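UDP-N-Acetylenolpyruvylglucosamine Reductase (Thermus caldophilus, PDB 2GQT) reduces UDP-N-acetylenolpyruvylglucosamine to UDP-N-acetylmuramate with NADPH and an FAD cofactor, a step in building the peptidoglycan of the bacterial cell wall. Local coordinates at residues E7-L11 / K12-T16; K174-I177 / L178-M181. One frame throughout, in Å; residues are numbered along the deposited sequence.

Contact 1: residues E7-L11 / K12-T16; sequences ERVLL and KDYTT
Leu11 and Tyr14 meet across a short 3-10 turn that follows strand 5-10, an outermost strand of a mixed four-stranded sheet, and swings the chain toward the FAD pocket. Two bonds between residues three apart shape the turn: Asp13 N donates to Leu10 O at 3.0 Å, and Tyr14 N to Leu11 O at 2.9 Å. In the second, the N-H comes from well above the carbonyl plane, 64° out of it. Leu11 is the buried member. Its CD2 lies 4.2 Å from Tyr14 CB, the two side chains crossing nearly at right angles, and the leucine also packs on Ala23 and Val53; a branched apolar chain suits this inward position. The Tyr14 ring folds back along the strand, since its CG stands opposite the carbonyl carbon (chi1 -70°). Tyr14 CE1 thereby comes within 3.6 Å of Val9 CB, and Val9 CG1 sits equally close to Tyr14 OH, while Leu10 O approaches the ring at its edge, in plane. The tyrosine side chain also touches Leu25 and Leu45; an aromatic serves well at this partly exposed place, where its carbon surface covers the valine. Leu10 is more exposed. Its side chain runs alongside the aliphatic part of Lys12, Leu10 CD1 being 3.8 Å from Lys12 CE, so a long chain with a charged tip can share its flank with a leucine and still form a salt bridge with Asp13. The other carboxylate oxygen of that aspartate works through water: a single molecule donates to Asp13 OD2 at 2.7 Å and accepts from Leu10 N at 2.9 Å.

Contact 2: residues K174-I177 / L178-M181; sequences KEEI and LRRM
The guanidinium of Arg179 is met at its edge by the carboxylate of Glu175, one helical turn earlier, in an i to i+4 salt bridge on the opening turns of helix 174-187. Two nitrogens grip side-on, one for each oxygen: Arg179 NE reaches Glu175 OE1 at 2.8 Å and Arg179 NH2 reaches Glu175 OE2 at 2.9 Å. Both use the syn sides of the carboxylate, and the two planes lie only 22° apart, so the paired bonds restrain the rotation of each group. Glu175 gets there from an unfavourable start, its CG lodged between backbone N and carbonyl carbon (chi1 65°), with a further bend at the next bond. An acid near the start of a helix probably also gains from the helix dipole.

Glu176 and Arg180 behave differently. Their flat groups stand almost perpendicular, at 88°, and Glu176 OE2 stays 4.2 Å from Arg180 NH1, well out of the guanidinium plane, so the charged ends attract without a directed bond, while the aliphatic parts touch; Arg180 NE is held instead by a salt bridge to Glu100. Beside that bridge, Ile177, Leu178 and Met181 turn toward helix 84-93, where apolar chains suit positions against Ala92. Ile177 and Met181, both buried, run side by side, with Ile177 CG2 3.8 Å from Met181 SD.

In the fold
The two contacts lie on opposite sides of the chain's centre, their own centres about 36 Å apart, and share no element: contact 1 closes the edge strand 5-10 of the mixed sheet, contact 2 begins helix 174-187. Both are local and partly buried, each mixing two buried residues with exposed ones. Their backbones differ, three-residue spacing of the 3-10 turn against four-residue spacing of the alpha-helix. In contact 1 leucine, valine and tyrosine supply most of the packing, and Thr16, at its end, touches FAD; contact 2, farther from the cofactor, has a salt bridge between exposed residues, Glu175 and Arg179, and apolar packing on helix 84-93 beside an outside bridge from Arg180.

Contact 1: residues E7-L11 / K12-T16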
loop_
_atom_site.group_PDB
_atom_site.type_symbol
_atom_site.label_atom_id
_atom_site.label_comp_id
_atom_site.label_asym_id
_atom_site.label_seq_id
_atom_site.Cartn_x
_atom_site.Cartn_y
_atom_site.Cartn_z
ATOM N N GLU A 7 0.946 12.609 18.129
ATOM C CA GLU A 7 1.030 11.662 19.227
ATOM C C GLU A 7 2.029 10.545 18.982
ATOM O O GLU A 7 2.265 10.130 17.840
ATOM C CB GLU A 7 -0.359 11.115 19.618
ATOM C CG GLU A 7 -0.836 9.873 18.916
ATOM C CD GLU A 7 -1.970 9.180 19.672
ATOM O OE1 GLU A 7 -2.820 8.551 19.014
ATOM O OE2 GLU A 7 -2.005 9.246 20.920
ATOM N N ARG A 8 2.606 10.070 20.081
ATOM C CA ARG A 8 3.507 8.928 20.084
ATOM C C ARG A 8 2.702 7.657 19.934
ATOM O O ARG A 8 1.787 7.407 20.716
ATOM C CB ARG A 8 4.259 8.863 21.415
ATOM C CG ARG A 8 5.040 10.116 21.790
ATOM C CD ARG A 8 6.243 10.325 20.893
ATOM N NE ARG A 8 7.182 9.204 20.951
ATOM C CZ ARG A 8 8.314 9.134 20.257
ATOM N NH1 ARG A 8 8.661 10.124 19.446
ATOM N NH2 ARG A 8 9.103 8.071 20.376
ATOM N N VAL A 9 3.040 6.849 18.932
ATOM C CA VAL A 9 2.348 5.582 18.698
ATOM C C VAL A 9 3.365 4.458 18.519
ATOM O O VAL A 9 4.561 4.711 18.410
ATOM C CB VAL A 9 1.412 5.651 17.456
ATOM C CG1 VAL A 9 0.422 6.798 17.590
ATOM C CG2 VAL A 9 2.219 5.777 16.154
ATOM N N LEU A 10 2.879 3.221 18.495
ATOM C CA LEU A 10 3.675 2.087 18.035
ATOM C C LEU A 10 3.174 1.724 16.643
ATOM O O LEU A 10 1.979 1.481 16.456
ATOM C CB LEU A 10 3.522 0.896 18.979
ATOM C CG LEU A 10 4.087 1.089 20.394
ATOM C CD1 LEU A 10 3.725 -0.091 21.277
ATOM C CD2 LEU A 10 5.602 1.306 20.369
ATOM N N LEU A 11 4.076 1.684 15.664
ATOM C CA LEU A 11 3.656 1.436 14.283
ATOM C C LEU A 11 3.115 0.024 14.034
ATOM O O LEU A 11 2.463 -0.213 13.012
ATOM C CB LEU A 11 4.741 1.843 13.279
ATOM C CG LEU A 11 4.936 3.361 13.121
ATOM C CD1 LEU A 11 6.136 3.697 12.240
ATOM C CD2 LEU A 11 3.680 4.059 12.591
ATOM N N LYS A 12 3.324 -0.891 14.984
ATOM C CA LYS A 12 2.675 -2.200 14.950
ATOM C C LYS A 12 1.156 -2.070 14.851
ATOM O O LYS A 12 0.490 -2.948 14.299
ATOM C CB LYS A 12 3.045 -3.043 16.179
ATOM C CG LYS A 12 2.401 -2.586 17.504
ATOM C CD LYS A 12 2.700 -3.533 18.681
ATOM C CE LYS A 12 1.951 -3.133 19.962
ATOM N NZ LYS A 12 0.480 -3.401 19.915
ATOM N N ASP A 13 0.612 -0.978 15.389
ATOM C CA ASP A 13 -0.825 -0.765 15.386
ATOM C C ASP A 13 -1.335 -0.135 14.088
ATOM O O ASP A 13 -2.547 -0.018 13.910
ATOM C CB ASP A 13 -1.238 0.098 16.590
ATOM C CG ASP A 13 -0.940 -0.572 17.930
ATOM O OD1 ASP A 13 -1.102 -1.802 18.040
ATOM O OD2 ASP A 13 -0.550 0.145 18.875
ATOM N N TYR A 14 -0.418 0.247 13.191
ATOM C CA TYR A 14 -0.732 1.023 11.980
ATOM C C TYR A 14 -0.248 0.354 10.711
ATOM O O TYR A 14 -0.154 0.994 9.664
ATOM C CB TYR A 14 -0.110 2.412 12.066
ATOM C CG TYR A 14 -0.779 3.278 13.090
ATOM C CD1 TYR A 14 -0.422 3.194 14.427
ATOM C CD2 TYR A 14 -1.779 4.178 12.726
ATOM C CE1 TYR A 14 -1.039 3.975 15.382
ATOM C CE2 TYR A 14 -2.402 4.968 13.676
ATOM C CZ TYR A 14 -2.024 4.859 15.001
ATOM O OH TYR A 14 -2.625 5.633 15.963
ATOM N N THR A 15 0.084 -0.925 10.812
ATOM C CA THR A 15 0.531 -1.692 9.662
ATOM C C THR A 15 -0.257 -2.977 9.619
ATOM O O THR A 15 -0.632 -3.536 10.664
ATOM C CB THR A 15 2.049 -1.995 9.699
ATOM O OG1 THR A 15 2.382 -2.731 10.888
ATOM C CG2 THR A 15 2.869 -0.710 9.631
ATOM N N THR A 16 -0.520 -3.450 8.408
ATOM C CA THR A 16 -1.304 -4.661 8.266
ATOM C C THR A 16 -0.532 -5.881 8.809
ATOM O O THR A 16 -1.139 -6.809 9.347
ATOM C CB THR A 16 -1.826 -4.839 6.825
ATOM O OG1 THR A 16 -0.734 -4.801 5.910
ATOM C CG2 THR A 16 -2.814 -3.728 6.468
HETATM O O HOH W 1 0.112 2.733 19.156
#

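Contact 2: residues K174-I177 / L178-M181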
loop_
_atom_site.group_PDB
_atom_site.type_symbol
_atom_site.label_atom_id
_atom_site.label_comp_id
_atom_site.label_asym_id
_atom_site.label_seq_id
_atom_site.Cartn_x
_atom_site.Cartn_y
_atom_site.Cartn_z
ATOM N N LYS A 174 -23.595 -1.676 -14.042
ATOM C CA LYS A 174 -23.147 -2.107 -12.722
ATOM C C LYS A 174 -22.918 -3.617 -12.675
ATOM O O LYS A 174 -21.910 -4.077 -12.137
ATOM C CB LYS A 174 -24.128 -1.652 -11.625
ATOM C CG LYS A 174 -23.748 -2.091 -10.216
ATOM C CD LYS A 174 -24.640 -1.475 -9.139
ATOM C CE LYS A 174 -24.371 -2.092 -7.765
ATOM N NZ LYS A 174 -22.985 -1.852 -7.288
ATOM N N GLU A 175 -23.836 -4.387 -13.252
ATOM C CA GLU A 175 -23.717 -5.845 -13.227
ATOM C C GLU A 175 -22.447 -6.336 -13.938
ATOM O O GLU A 175 -21.841 -7.323 -13.513
ATOM C CB GLU A 175 -24.977 -6.516 -13.789
ATOM C CG GLU A 175 -25.236 -6.255 -15.273
ATOM C CD GLU A 175 -24.481 -7.211 -16.187
ATOM O OE1 GLU A 175 -24.383 -8.409 -15.844
ATOM O OE2 GLU A 175 -23.986 -6.763 -17.244
ATOM N N GLU A 176 -22.046 -5.644 -15.007
ATOM C CA GLU A 176 -20.828 -5.986 -15.749
ATOM C C GLU A 176 -19.587 -5.699 -14.899
ATOM O O GLU A 176 -18.670 -6.518 -14.835
ATOM C CB GLU A 176 -20.730 -5.217 -17.071
ATOM C CG GLU A 176 -19.498 -5.619 -17.907
ATOM C CD GLU A 176 -19.365 -4.880 -19.235
ATOM O OE1 GLU A 176 -20.208 -4.023 -19.551
ATOM O OE2 GLU A 176 -18.396 -5.169 -19.972
ATOM N N ILE A 177 -19.560 -4.527 -14.269
ATOM C CA ILE A 177 -18.472 -4.150 -13.372
ATOM C C ILE A 177 -18.318 -5.208 -12.278
ATOM O O ILE A 177 -17.202 -5.666 -11.984
ATOM C CB ILE A 177 -18.713 -2.752 -12.782
ATOM C CG1 ILE A 177 -18.708 -1.709 -13.902
ATOM C CG2 ILE A 177 -17.648 -2.419 -11.749
ATOM C CD1 ILE A 177 -19.203 -0.346 -13.489
ATOM N N LEU A 178 -19.444 -5.632 -11.706
ATOM C CA LEU A 178 -19.433 -6.636 -10.643
ATOM C C LEU A 178 -18.973 -8.009 -11.129
ATOM O O LEU A 178 -18.293 -8.736 -10.394
ATOM C CB LEU A 178 -20.795 -6.702 -9.939
ATOM C CG LEU A 178 -21.103 -5.626 -8.880
ATOM C CD1 LEU A 178 -20.125 -5.647 -7.707
ATOM C CD2 LEU A 178 -21.181 -4.227 -9.428
ATOM N N ARG A 179 -19.302 -8.356 -12.373
ATOM C CA ARG A 179 -18.793 -9.587 -12.967
ATOM C C ARG A 179 -17.265 -9.552 -13.129
ATOM O O ARG A 179 -16.582 -10.548 -12.866
ATOM C CB ARG A 179 -19.508 -9.896 -14.292
ATOM C CG ARG A 179 -20.911 -10.470 -14.095
ATOM C CD ARG A 179 -21.596 -10.902 -15.394
ATOM N NE ARG A 179 -21.965 -9.767 -16.244
ATOM C CZ ARG A 179 -21.424 -9.496 -17.430
ATOM N NH1 ARG A 179 -20.472 -10.268 -17.941
ATOM N NH2 ARG A 179 -21.841 -8.441 -18.112
ATOM N N ARG A 180 -16.733 -8.405 -13.549
ATOM C CA ARG A 180 -15.275 -8.236 -13.679
ATOM C C ARG A 180 -14.581 -8.364 -12.322
ATOM O O ARG A 180 -13.545 -9.032 -12.192
ATOM C CB ARG A 180 -14.932 -6.897 -14.341
ATOM C CG ARG A 180 -15.242 -6.900 -15.826
ATOM C CD ARG A 180 -15.755 -5.559 -16.322
ATOM N NE ARG A 180 -14.689 -4.602 -16.600
ATOM C CZ ARG A 180 -14.077 -4.466 -17.777
ATOM N NH1 ARG A 180 -14.401 -5.240 -18.804
ATOM N NH2 ARG A 180 -13.126 -3.553 -17.927
ATOM N N MET A 181 -15.185 -7.748 -11.314
ATOM C CA MET A 181 -14.690 -7.817 -9.946
ATOM C C MET A 181 -14.729 -9.251 -9.412
ATOM O O MET A 181 -13.821 -9.676 -8.703
ATOM C CB MET A 181 -15.512 -6.885 -9.064
ATOM C CG MET A 181 -15.218 -5.426 -9.317
ATOM S SD MET A 181 -16.464 -4.311 -8.659
ATOM C CE MET A 181 -16.324 -4.602 -6.894
#